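Local coordinates for catabolite control protein A (Lactococcus lactis, PDB 2O20) that probably acts as a global transcription regulator of the LacI family, repressing or activating genes in carbon catabolite control by binding DNA, at residues 163-168 with 198-203; 181-186 with 240-245; 185-190 with 218-223; 249-254 with 269-274. The protein carries 1 engineered substitution. All blocks are in the same frame, centred on the assembly; numbering follows the deposited sequence.

Interaction 1: residues 163-168 with 198-203; sequences DYHLAA and RMVGYQ. With SO4 (sulfate ion), chain L.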
loop_
_atom_site.group_PDB
_atom_site.type_symbol
_atom_site.label_atom_id
_atom_site.label_comp_id
_atom_site.label_asym_id
_atom_site.label_seq_id
_atom_site.Cartn_x
_atom_site.Cartn_y
_atom_site.Cartn_z
ATOM N N ASP D 163 15.026 -7.002 -16.220
ATOM C CA ASP D 163 15.751 -6.416 -17.352
ATOM C C ASP D 163 14.976 -5.138 -17.770
ATOM O O ASP D 163 14.013 -5.190 -18.522
ATOM C CB ASP D 163 15.875 -7.451 -18.502
ATOM C CG ASP D 163 16.657 -6.931 -19.690
ATOM O OD1 ASP D 163 16.903 -5.719 -19.764
ATOM O OD2 ASP D 163 17.050 -7.743 -20.566
ATOM N N TYR D 164 15.391 -3.995 -17.227
ATOM C CA TYR D 164 14.672 -2.716 -17.491
ATOM C C TYR D 164 14.740 -2.251 -18.960
ATOM O O TYR D 164 13.803 -1.609 -19.490
ATOM C CB TYR D 164 15.210 -1.616 -16.580
ATOM C CG TYR D 164 15.106 -1.936 -15.100
ATOM C CD1 TYR D 164 13.869 -1.957 -14.453
ATOM C CD2 TYR D 164 16.232 -2.199 -14.349
ATOM C CE1 TYR D 164 13.768 -2.241 -13.116
ATOM C CE2 TYR D 164 16.132 -2.491 -12.980
ATOM C CZ TYR D 164 14.897 -2.501 -12.377
ATOM O OH TYR D 164 14.773 -2.788 -11.025
ATOM N N HIS D 165 15.855 -2.554 -19.605
ATOM C CA HIS D 165 16.049 -2.254 -21.027
ATOM C C HIS D 165 14.977 -2.959 -21.877
ATOM O O HIS D 165 14.225 -2.332 -22.626
ATOM C CB HIS D 165 17.449 -2.694 -21.438
ATOM C CG HIS D 165 17.715 -2.581 -22.902
ATOM N ND1 HIS D 165 17.304 -3.538 -23.809
ATOM C CD2 HIS D 165 18.365 -1.644 -23.619
ATOM C CE1 HIS D 165 17.684 -3.186 -25.023
ATOM N NE2 HIS D 165 18.340 -2.045 -24.934
ATOM N N LEU D 166 14.874 -4.259 -21.701
ATOM C CA LEU D 166 13.909 -5.055 -22.455
ATOM C C LEU D 166 12.461 -4.632 -22.152
ATOM O O LEU D 166 11.644 -4.507 -23.076
ATOM C CB LEU D 166 14.148 -6.563 -22.197
ATOM C CG LEU D 166 13.211 -7.566 -22.864
ATOM C CD1 LEU D 166 13.360 -7.490 -24.378
ATOM C CD2 LEU D 166 13.508 -8.961 -22.346
ATOM N N ALA D 167 12.127 -4.435 -20.879
ATOM C CA ALA D 167 10.786 -3.956 -20.503
ATOM C C ALA D 167 10.439 -2.603 -21.146
ATOM O O ALA D 167 9.335 -2.418 -21.642
ATOM C CB ALA D 167 10.649 -3.891 -18.971
ATOM N N ALA D 168 11.385 -1.671 -21.137
ATOM C CA ALA D 168 11.192 -0.343 -21.746
ATOM C C ALA D 168 11.087 -0.443 -23.290
ATOM O O ALA D 168 10.275 0.253 -23.897
ATOM C CB ALA D 168 12.317 0.615 -21.325
ATOM N N ARG D 198 16.458 1.913 -19.142
ATOM C CA ARG D 198 15.138 2.227 -19.682
ATOM C C ARG D 198 15.261 3.145 -20.902
ATOM O O ARG D 198 14.615 2.921 -21.931
ATOM C CB ARG D 198 14.250 2.891 -18.608
ATOM C CG ARG D 198 13.820 1.923 -17.518
ATOM C CD ARG D 198 13.033 2.680 -16.461
ATOM N NE ARG D 198 12.429 1.793 -15.477
ATOM C CZ ARG D 198 12.822 1.661 -14.213
ATOM N NH1 ARG D 198 13.870 2.305 -13.736
ATOM N NH2 ARG D 198 12.164 0.851 -13.407
ATOM N N MET D 199 16.092 4.173 -20.787
ATOM C CA MET D 199 16.359 5.087 -21.923
ATOM C C MET D 199 16.887 4.385 -23.179
ATOM O O MET D 199 16.430 4.684 -24.285
ATOM C CB MET D 199 17.343 6.186 -21.533
ATOM C CG MET D 199 17.539 7.199 -22.621
ATOM S SD MET D 199 16.121 8.299 -22.824
ATOM C CE MET D 199 16.752 9.731 -21.937
ATOM N N VAL D 200 17.817 3.440 -23.014
ATOM C CA VAL D 200 18.366 2.739 -24.159
ATOM C C VAL D 200 17.252 1.939 -24.823
ATOM O O VAL D 200 17.116 1.978 -26.025
ATOM C CB VAL D 200 19.569 1.857 -23.777
ATOM C CG1 VAL D 200 20.071 1.018 -24.977
ATOM C CG2 VAL D 200 20.710 2.724 -23.225
ATOM N N GLY D 201 16.435 1.251 -24.036
ATOM C CA GLY D 201 15.376 0.411 -24.599
ATOM C C GLY D 201 14.316 1.233 -25.336
ATOM O O GLY D 201 13.890 0.884 -26.440
ATOM N N TYR D 202 13.916 2.344 -24.722
ATOM C CA TYR D 202 12.993 3.319 -25.333
ATOM C C TYR D 202 13.486 3.854 -26.693
ATOM O O TYR D 202 12.742 3.870 -27.679
ATOM C CB TYR D 202 12.782 4.462 -24.317
ATOM C CG TYR D 202 12.058 5.727 -24.764
ATOM C CD1 TYR D 202 10.689 5.728 -25.058
ATOM C CD2 TYR D 202 12.739 6.935 -24.825
ATOM C CE1 TYR D 202 10.020 6.912 -25.427
ATOM C CE2 TYR D 202 12.080 8.131 -25.155
ATOM C CZ TYR D 202 10.733 8.103 -25.474
ATOM O OH TYR D 202 10.133 9.278 -25.829
ATOM N N GLN D 203 14.730 4.297 -26.712
ATOM C CA GLN D 203 15.364 4.815 -27.918
ATOM C C GLN D 203 15.533 3.790 -29.035
ATOM O O GLN D 203 15.360 4.128 -30.216
ATOM C CB GLN D 203 16.723 5.421 -27.571
ATOM C CG GLN D 203 16.626 6.769 -26.841
ATOM C CD GLN D 203 17.946 7.143 -26.188
ATOM O OE1 GLN D 203 18.838 6.291 -26.027
ATOM N NE2 GLN D 203 18.084 8.395 -25.811
HETATM S S SO4 L . 14.169 4.613 -9.873
HETATM O O1 SO4 L . 15.624 4.753 -9.728
HETATM O O2 SO4 L . 13.653 5.780 -10.592
HETATM O O3 SO4 L . 13.872 3.388 -10.616
HETATM O O4 SO4 L . 13.566 4.553 -8.540
#
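Gly201 brings its bare CA over one face of the His165 imidazole, nearer the rim than the centre, a CH-pi contact with Gly201 CA 4.0 Å from the His165 ring centroid. The same CA also directs a C-H at His165 O, where any CB would clash. Helices 164-177 and 193-208 of this periplasmic-binding-protein-like core can therefore run close, 7.0 Å between the axes of the short segments at -35°; both pack against Tyr185 of strand 183-186, through Ala168 and Arg198. Val200 CG1 meets the imidazole at its edge and in plane, 3.4 Å from His165 CD2. On the sheet side, the Arg198 chain is extended from CG to NE and carries the guanidinium past Tyr164, whose CD1 lies over one guanidinium face, 3.4 Å from Arg198 NH2, with the two planes 42° apart. Arg198 NH1 is bonded to Asn195 OD1 and weakly to a sulfate oxygen, while Asn161 holds Tyr164 OH. An alanine in place of Arg198 would probably leave the Tyr164 ring without this flat neighbour and Asn195 OD1 without its guanidinium donor. The helices also touch at Ala168, its CB 3.3 Å from Arg198 O.

Interaction 2: residues 181-186 with 240-245; sequences KKIAYI and ATSAVV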
loop_
_atom_site.group_PDB
_atom_site.type_symbol
_atom_site.label_atom_id
_atom_site.label_comp_id
_atom_site.label_asym_id
_atom_site.label_seq_id
_atom_site.Cartn_x
_atom_site.Cartn_y
_atom_site.Cartn_z
ATOM N N LYS D 181 2.995 8.067 -32.331
ATOM C CA LYS D 181 4.232 8.649 -32.859
ATOM C C LYS D 181 4.929 9.571 -31.869
ATOM O O LYS D 181 6.137 9.746 -31.959
ATOM C CB LYS D 181 3.939 9.448 -34.128
ATOM C CG LYS D 181 3.305 8.641 -35.272
ATOM C CD LYS D 181 4.199 7.476 -35.672
ATOM C CE LYS D 181 3.747 6.798 -36.959
ATOM N NZ LYS D 181 4.187 7.527 -38.187
ATOM N N LYS D 182 4.158 10.184 -30.967
ATOM C CA LYS D 182 4.695 11.008 -29.880
ATOM C C LYS D 182 4.471 10.294 -28.552
ATOM O O LYS D 182 3.358 10.283 -28.025
ATOM C CB LYS D 182 4.066 12.397 -29.899
ATOM C CG LYS D 182 4.488 13.236 -31.104
ATOM C CD LYS D 182 4.131 14.679 -30.895
ATOM C CE LYS D 182 4.858 15.628 -31.793
ATOM N NZ LYS D 182 4.312 17.018 -31.552
ATOM N N ILE D 183 5.535 9.634 -28.080
ATOM C CA ILE D 183 5.486 8.747 -26.908
ATOM C C ILE D 183 6.400 9.348 -25.830
ATOM O O ILE D 183 7.607 9.487 -26.022
ATOM C CB ILE D 183 5.955 7.301 -27.254
ATOM C CG1 ILE D 183 5.128 6.712 -28.417
ATOM C CG2 ILE D 183 5.909 6.432 -26.043
ATOM C CD1 ILE D 183 5.798 5.562 -29.170
ATOM N N ALA D 184 5.815 9.685 -24.696
ATOM C CA ALA D 184 6.575 10.144 -23.538
ATOM C C ALA D 184 7.127 8.964 -22.723
ATOM O O ALA D 184 6.528 7.902 -22.670
ATOM C CB ALA D 184 5.740 10.975 -22.688
ATOM N N TYR D 185 8.285 9.185 -22.115
ATOM C CA TYR D 185 8.812 8.317 -21.064
ATOM C C TYR D 185 8.932 9.127 -19.759
ATOM O O TYR D 185 9.603 10.175 -19.686
ATOM C CB TYR D 185 10.184 7.704 -21.427
ATOM C CG TYR D 185 10.352 6.364 -20.740
ATOM C CD1 TYR D 185 10.240 5.179 -21.458
ATOM C CD2 TYR D 185 10.518 6.276 -19.355
ATOM C CE1 TYR D 185 10.325 3.962 -20.828
ATOM C CE2 TYR D 185 10.615 5.039 -18.712
ATOM C CZ TYR D 185 10.500 3.894 -19.465
ATOM O OH TYR D 185 10.587 2.654 -18.883
ATOM N N ILE D 186 8.260 8.645 -18.721
ATOM C CA ILE D 186 8.276 9.309 -17.411
ATOM C C ILE D 186 9.099 8.409 -16.436
ATOM O O ILE D 186 8.780 7.230 -16.246
ATOM C CB ILE D 186 6.838 9.584 -16.870
ATOM C CG1 ILE D 186 6.071 10.532 -17.806
ATOM C CG2 ILE D 186 6.904 10.209 -15.498
ATOM C CD1 ILE D 186 4.591 10.467 -17.681
ATOM N N ALA D 240 2.058 14.737 -26.866
ATOM C CA ALA D 240 2.222 13.322 -26.559
ATOM C C ALA D 240 0.836 12.662 -26.591
ATOM O O ALA D 240 -0.154 13.253 -26.135
ATOM C CB ALA D 240 2.869 13.139 -25.209
ATOM N N THR D 241 0.758 11.461 -27.167
ATOM C CA THR D 241 -0.499 10.700 -27.197
ATOM C C THR D 241 -0.440 9.412 -26.394
ATOM O O THR D 241 -1.420 8.672 -26.365
ATOM C CB THR D 241 -0.933 10.346 -28.632
ATOM O OG1 THR D 241 0.105 9.553 -29.260
ATOM C CG2 THR D 241 -1.233 11.633 -29.434
ATOM N N SER D 242 0.692 9.158 -25.748
ATOM C CA SER D 242 0.866 7.998 -24.902
ATOM C C SER D 242 2.096 8.193 -24.026
ATOM O O SER D 242 2.904 9.105 -24.256
ATOM C CB SER D 242 0.994 6.745 -25.741
ATOM O OG SER D 242 2.116 6.839 -26.620
ATOM N N ALA D 243 2.233 7.332 -23.024
ATOM C CA ALA D 243 3.371 7.348 -22.141
ATOM C C ALA D 243 3.683 5.969 -21.562
ATOM O O ALA D 243 2.766 5.215 -21.212
ATOM C CB ALA D 243 3.104 8.306 -21.017
ATOM N N VAL D 244 4.977 5.706 -21.422
ATOM C CA VAL D 244 5.532 4.604 -20.605
ATOM C C VAL D 244 6.031 5.247 -19.314
ATOM O O VAL D 244 6.714 6.279 -19.348
ATOM C CB VAL D 244 6.704 3.908 -21.284
ATOM C CG1 VAL D 244 7.165 2.675 -20.439
ATOM C CG2 VAL D 244 6.326 3.544 -22.725
ATOM N N VAL D 245 5.624 4.669 -18.183
ATOM C CA VAL D 245 5.862 5.253 -16.880
ATOM C C VAL D 245 6.545 4.218 -15.958
ATOM O O VAL D 245 6.095 3.063 -15.846
ATOM C CB VAL D 245 4.535 5.753 -16.258
ATOM C CG1 VAL D 245 4.858 6.520 -14.986
ATOM C CG2 VAL D 245 3.716 6.620 -17.279
HETATM O O HOH W 1 1.288 10.103 -31.645
#
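Two neighbouring strands of a parallel sheet, 183-186 and 242-245, are laced together around Ala184, which uses both its backbone polar atoms on the other strand. Ala184 N donates to Ser242 O (3.0 Å) and Ala184 O accepts from Val244 N, the two bonds flanking Ala243. Val244 O in turn takes Ile186 N at 2.9 Å, and Thr241 N reaches back to Lys182 O. These are the two inner strands of the sheet, between 218-219 and 270-272, in one subdomain of the LacI-type core, with helices covering both faces. On the face turned to helix 164-177, Val244 O lies 3.8 Å above the plane of the Tyr185 ring, nearer the rim than the centre, and Tyr185 CE1 presses on Val244 CG1 at 3.4 Å. The ring also meets Tyr202 edge-to-face. An alanine in place of Tyr185 would probably open a gap beside Val244 CG1 and leave the Tyr202 ring without its aromatic partner. On the same face Ser242 OG is buried against Ile183 CG1, 3.5 Å away, and has no polar partner in the model. The other face, packed by helices 225-237 and 248-260, is aliphatic: Ile186 and Val245 run alongside each other, Ile186 CD1 4.0 Å from Val245 CG2, and Ala184 CB touches Ala243 CB. At the exposed end a water accepts from Lys181 N and donates to Thr241 OG1, which is also bonded to Asn180 OD1.

Interaction 3: residues 185-190 with 218-223; sequences YIMGSL and VFEGNY
The Phe219 ring turns its edge to Tyr185 O, which lies near the ring plane, while Ile186 CG1 comes to the ring obliquely and meets Phe219 CB at 4.1 Å. Gly188 CA approaches the Tyr223 ring obliquely and stands 3.6 Å from Tyr223 OH; a CB on Gly188 would clash with that hydroxyl. A water that accepts from Ser189 N is also bonded to Tyr223 OH. The Glu220 carboxylate is met from above its plane, 43° out of it, where Leu190 N donates to Glu220 OE1 at 3.0 Å. Leu190 CB also packs on that oxygen. The Glu220 chain, extended beyond CG, carries the carboxylate to Leu190. The Asn222 amide lies against Ile186 CG2, 3.7 Å from Asn222 ND2, and its NH2 folds back to Phe219 O in a weak bond. Parallel pairing runs through Phe219 N on Tyr185 O and Met187 N on Phe219 O, the latter 2.9 Å, and then continues past the strands: Asn222 N reaches Met187 O, and Gly221, at a positive phi (83°) suited to glycine, offers its N to Gly188 O at 2.8 Å from well above the carbonyl plane. Strand 183-186, helix 193-208 and strand 218-219 form a beta-alpha-beta unit, and the loop after strand 183-186 brings Gly188 close to a bound sulfate, probably from the crystallisation liquor, a place consistent with the effector cleft between the subdomains in LacI-family relatives.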
loop_
_atom_site.group_PDB
_atom_site.type_symbol
_atom_site.label_atom_id
_atom_site.label_comp_id
_atom_site.label_asym_id
_atom_site.label_seq_id
_atom_site.Cartn_x
_atom_site.Cartn_y
_atom_site.Cartn_z
ATOM N N TYR D 185 8.285 9.185 -22.115
ATOM C CA TYR D 185 8.812 8.317 -21.064
ATOM C C TYR D 185 8.932 9.127 -19.759
ATOM O O TYR D 185 9.603 10.175 -19.686
ATOM C CB TYR D 185 10.184 7.704 -21.427
ATOM C CG TYR D 185 10.352 6.364 -20.740
ATOM C CD1 TYR D 185 10.240 5.179 -21.458
ATOM C CD2 TYR D 185 10.518 6.276 -19.355
ATOM C CE1 TYR D 185 10.325 3.962 -20.828
ATOM C CE2 TYR D 185 10.615 5.039 -18.712
ATOM C CZ TYR D 185 10.500 3.894 -19.465
ATOM O OH TYR D 185 10.587 2.654 -18.883
ATOM N N ILE D 186 8.260 8.645 -18.721
ATOM C CA ILE D 186 8.276 9.309 -17.411
ATOM C C ILE D 186 9.099 8.409 -16.436
ATOM O O ILE D 186 8.780 7.230 -16.246
ATOM C CB ILE D 186 6.838 9.584 -16.870
ATOM C CG1 ILE D 186 6.071 10.532 -17.806
ATOM C CG2 ILE D 186 6.904 10.209 -15.498
ATOM C CD1 ILE D 186 4.591 10.467 -17.681
ATOM N N MET D 187 10.146 8.970 -15.845
ATOM C CA MET D 187 11.066 8.209 -14.997
ATOM C C MET D 187 11.494 8.991 -13.768
ATOM O O MET D 187 11.114 10.161 -13.606
ATOM C CB MET D 187 12.329 7.828 -15.798
ATOM C CG MET D 187 13.107 9.039 -16.373
ATOM S SD MET D 187 14.698 8.509 -17.075
ATOM C CE MET D 187 14.154 7.251 -18.192
ATOM N N GLY D 188 12.319 8.334 -12.937
ATOM C CA GLY D 188 13.088 8.975 -11.869
ATOM C C GLY D 188 14.317 9.721 -12.376
ATOM O O GLY D 188 14.251 10.418 -13.380
ATOM N N SER D 189 15.437 9.604 -11.683
ATOM C CA SER D 189 16.686 10.274 -12.102
ATOM C C SER D 189 17.376 9.507 -13.209
ATOM O O SER D 189 17.707 8.322 -13.055
ATOM C CB SER D 189 17.635 10.451 -10.919
ATOM O OG SER D 189 18.917 10.881 -11.369
ATOM N N LEU D 190 17.630 10.176 -14.332
ATOM C CA LEU D 190 18.277 9.517 -15.462
ATOM C C LEU D 190 19.681 9.024 -15.127
ATOM O O LEU D 190 20.139 8.062 -15.735
ATOM C CB LEU D 190 18.321 10.444 -16.685
ATOM C CG LEU D 190 18.886 9.890 -17.994
ATOM C CD1 LEU D 190 17.981 8.788 -18.536
ATOM C CD2 LEU D 190 19.028 11.045 -19.011
ATOM N N VAL D 218 10.841 13.252 -22.501
ATOM C CA VAL D 218 11.335 12.508 -21.357
ATOM C C VAL D 218 11.210 13.410 -20.130
ATOM O O VAL D 218 11.599 14.590 -20.135
ATOM C CB VAL D 218 12.780 12.003 -21.552
ATOM C CG1 VAL D 218 13.262 11.257 -20.296
ATOM C CG2 VAL D 218 12.854 11.114 -22.783
ATOM N N PHE D 219 10.571 12.856 -19.120
ATOM C CA PHE D 219 10.216 13.588 -17.916
ATOM C C PHE D 219 10.884 12.887 -16.738
ATOM O O PHE D 219 10.452 11.808 -16.332
ATOM C CB PHE D 219 8.694 13.623 -17.784
ATOM C CG PHE D 219 8.021 14.383 -18.892
ATOM C CD1 PHE D 219 7.767 15.749 -18.773
ATOM C CD2 PHE D 219 7.688 13.756 -20.098
ATOM C CE1 PHE D 219 7.170 16.464 -19.821
ATOM C CE2 PHE D 219 7.106 14.466 -21.147
ATOM C CZ PHE D 219 6.836 15.820 -21.007
ATOM N N GLU D 220 11.965 13.494 -16.228
ATOM C CA GLU D 220 12.732 12.955 -15.107
ATOM C C GLU D 220 12.297 13.430 -13.707
ATOM O O GLU D 220 11.690 14.490 -13.533
ATOM C CB GLU D 220 14.206 13.361 -15.241
ATOM C CG GLU D 220 14.966 12.755 -16.397
ATOM C CD GLU D 220 16.406 13.229 -16.347
ATOM O OE1 GLU D 220 17.087 12.939 -15.319
ATOM O OE2 GLU D 220 16.834 13.914 -17.299
ATOM N N GLY D 221 12.655 12.644 -12.705
ATOM C CA GLY D 221 12.488 13.023 -11.289
ATOM C C GLY D 221 11.118 12.794 -10.674
ATOM O O GLY D 221 10.725 13.475 -9.709
ATOM N N ASN D 222 10.397 11.820 -11.221
ATOM C CA ASN D 222 8.997 11.582 -10.892
ATOM C C ASN D 222 8.810 10.309 -10.119
ATOM O O ASN D 222 9.141 9.242 -10.619
ATOM C CB ASN D 222 8.183 11.529 -12.175
ATOM C CG ASN D 222 8.140 12.858 -12.841
ATOM O OD1 ASN D 222 7.580 13.810 -12.282
ATOM N ND2 ASN D 222 8.777 12.971 -14.011
ATOM N N TYR D 223 8.293 10.447 -8.897
ATOM C CA TYR D 223 8.191 9.331 -7.949
ATOM C C TYR D 223 6.809 9.116 -7.322
ATOM O O TYR D 223 6.498 7.985 -6.938
ATOM C CB TYR D 223 9.241 9.503 -6.840
ATOM C CG TYR D 223 10.691 9.388 -7.310
ATOM C CD1 TYR D 223 11.272 8.141 -7.522
ATOM C CD2 TYR D 223 11.469 10.523 -7.549
ATOM C CE1 TYR D 223 12.586 8.017 -7.953
ATOM C CE2 TYR D 223 12.775 10.403 -8.007
ATOM C CZ TYR D 223 13.336 9.146 -8.188
ATOM O OH TYR D 223 14.655 8.998 -8.619
HETATM O O HOH W 2 7.903 7.335 -12.980
HETATM O O HOH W 3 16.015 7.312 -9.917
#

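Interaction 4: residues 249-254 with 269-274; sequences TVAVGL and FEIISG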
loop_
_atom_site.group_PDB
_atom_site.type_symbol
_atom_site.label_atom_id
_atom_site.label_comp_id
_atom_site.label_asym_id
_atom_site.label_seq_id
_atom_site.Cartn_x
_atom_site.Cartn_y
_atom_site.Cartn_z
ATOM N N THR D 249 2.801 4.382 -8.978
ATOM C CA THR D 249 2.121 5.499 -8.327
ATOM C C THR D 249 2.023 6.707 -9.267
ATOM O O THR D 249 1.000 7.361 -9.331
ATOM C CB THR D 249 2.840 5.967 -7.062
ATOM O OG1 THR D 249 4.249 6.039 -7.346
ATOM C CG2 THR D 249 2.575 5.025 -5.897
ATOM N N VAL D 250 3.095 6.960 -10.000
ATOM C CA VAL D 250 3.119 8.012 -11.020
ATOM C C VAL D 250 2.114 7.759 -12.176
ATOM O O VAL D 250 1.407 8.658 -12.613
ATOM C CB VAL D 250 4.551 8.220 -11.537
ATOM C CG1 VAL D 250 4.585 9.342 -12.575
ATOM C CG2 VAL D 250 5.527 8.494 -10.365
ATOM N N ALA D 251 2.075 6.527 -12.670
ATOM C CA ALA D 251 1.162 6.109 -13.741
ATOM C C ALA D 251 -0.275 6.263 -13.357
ATOM O O ALA D 251 -1.074 6.668 -14.187
ATOM C CB ALA D 251 1.401 4.667 -14.142
ATOM N N VAL D 252 -0.589 5.860 -12.122
ATOM C CA VAL D 252 -1.936 5.968 -11.606
ATOM C C VAL D 252 -2.336 7.447 -11.491
ATOM O O VAL D 252 -3.489 7.791 -11.791
ATOM C CB VAL D 252 -2.124 5.234 -10.257
ATOM C CG1 VAL D 252 -3.517 5.433 -9.705
ATOM C CG2 VAL D 252 -1.868 3.731 -10.405
ATOM N N GLY D 253 -1.398 8.301 -11.065
ATOM C CA GLY D 253 -1.598 9.746 -11.062
ATOM C C GLY D 253 -1.856 10.362 -12.427
ATOM O O GLY D 253 -2.788 11.168 -12.577
ATOM N N LEU D 254 -1.069 9.962 -13.425
ATOM C CA LEU D 254 -1.244 10.384 -14.823
ATOM C C LEU D 254 -2.617 9.974 -15.349
ATOM O O LEU D 254 -3.340 10.804 -15.919
ATOM C CB LEU D 254 -0.141 9.787 -15.731
ATOM C CG LEU D 254 -0.129 10.315 -17.171
ATOM C CD1 LEU D 254 0.273 11.762 -17.147
ATOM C CD2 LEU D 254 0.784 9.516 -18.067
ATOM N N PHE D 269 -5.436 8.753 -25.600
ATOM C CA PHE D 269 -4.240 8.709 -24.751
ATOM C C PHE D 269 -4.088 7.315 -24.122
ATOM O O PHE D 269 -5.052 6.790 -23.573
ATOM C CB PHE D 269 -4.220 9.793 -23.662
ATOM C CG PHE D 269 -2.818 10.096 -23.167
ATOM C CD1 PHE D 269 -2.073 11.132 -23.736
ATOM C CD2 PHE D 269 -2.237 9.321 -22.202
ATOM C CE1 PHE D 269 -0.762 11.369 -23.318
ATOM C CE2 PHE D 269 -0.917 9.523 -21.803
ATOM C CZ PHE D 269 -0.196 10.573 -22.356
ATOM N N GLU D 270 -2.886 6.754 -24.219
ATOM C CA GLU D 270 -2.593 5.407 -23.727
ATOM C C GLU D 270 -1.451 5.454 -22.714
ATOM O O GLU D 270 -0.551 6.269 -22.831
ATOM C CB GLU D 270 -2.181 4.491 -24.865
ATOM C CG GLU D 270 -3.205 4.298 -25.992
ATOM C CD GLU D 270 -2.759 3.250 -26.992
ATOM O OE1 GLU D 270 -2.599 2.070 -26.621
ATOM O OE2 GLU D 270 -2.513 3.626 -28.171
ATOM N N ILE D 271 -1.530 4.592 -21.707
ATOM C CA ILE D 271 -0.562 4.554 -20.610
ATOM C C ILE D 271 -0.127 3.091 -20.324
ATOM O O ILE D 271 -0.950 2.185 -20.240
ATOM C CB ILE D 271 -1.131 5.164 -19.298
ATOM C CG1 ILE D 271 -1.569 6.613 -19.516
ATOM C CG2 ILE D 271 -0.082 5.106 -18.164
ATOM C CD1 ILE D 271 -2.328 7.227 -18.340
ATOM N N ILE D 272 1.178 2.904 -20.148
ATOM C CA ILE D 272 1.727 1.623 -19.688
ATOM C C ILE D 272 2.576 1.921 -18.448
ATOM O O ILE D 272 3.461 2.764 -18.489
ATOM C CB ILE D 272 2.582 0.917 -20.795
ATOM C CG1 ILE D 272 1.752 0.706 -22.063
ATOM C CG2 ILE D 272 3.126 -0.451 -20.235
ATOM C CD1 ILE D 272 2.512 0.083 -23.243
ATOM N N SER D 273 2.254 1.271 -17.342
ATOM C CA SER D 273 2.989 1.388 -16.089
ATOM C C SER D 273 4.163 0.386 -15.961
ATOM O O SER D 273 4.381 -0.474 -16.806
ATOM C CB SER D 273 2.001 1.224 -14.912
ATOM O OG SER D 273 2.590 1.645 -13.684
ATOM N N GLY D 274 4.917 0.538 -14.882
ATOM C CA GLY D 274 6.200 -0.092 -14.736
ATOM C C GLY D 274 6.350 -1.382 -13.937
ATOM O O GLY D 274 7.350 -2.080 -14.150
#
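Leu254 lays its CD2 methyl across the end of Ile271, 3.9 Å from Ile271 CD1, the two side chains meeting at a slant. The same methyl reaches Phe269, with Leu254 CD2 4.1 Å from Phe269 CE2, so one branch of the leucine bridges two residues of the strand region. CG anti to the backbone N (chi1 -172°) directs the leucine side chain at the sheet, where it also touches Ala243. Within its own segment Ile271 CG1 sits at the edge of the Phe269 ring, in its plane. The contact belongs to a beta-alpha-beta unit: strand 242-245, helix 248-260, then strand 270-272, which lies next to 242-245 in the same parallel sheet. One turn earlier in the helix, Ala251 CB touches Ile271 CG2 at 4.3 Å and presses more closely on Ser273, its CB 3.3 Å from Ser273 OG. That hydroxyl, anti to its backbone N (chi1 -166°), is hydrogen-bonded to Asp248 OD1 at the start of the helix, which fixes it beside the alanine methyl. Ile272 turns the other way, toward helix 164-177, while Val252 on the far side of the helix packs on Tyr282 of the second subunit.

Following the chain, interaction 1 closes the first loop, from helix 164-177 over strand 183-186 to helix 193-208. Interactions 2 and 3 both start inside that loop and end beyond it, so each crosses interaction 1; they share Tyr185 and Ile186, and the shorter loop of interaction 3 lies within that of interaction 2. Together they give strand 183-186 its two sheet neighbours, while Tyr202 OH bonded to Ile183 O ties the helix pair to the sheet. Interaction 4 follows in series, closing the short loop from helix 248-260, on the opposite sheet face, to strand 270-272, which bonds to strand 242-245 of interaction 2. Tyr223 O on Thr249 OG1 joins interactions 3 and 4.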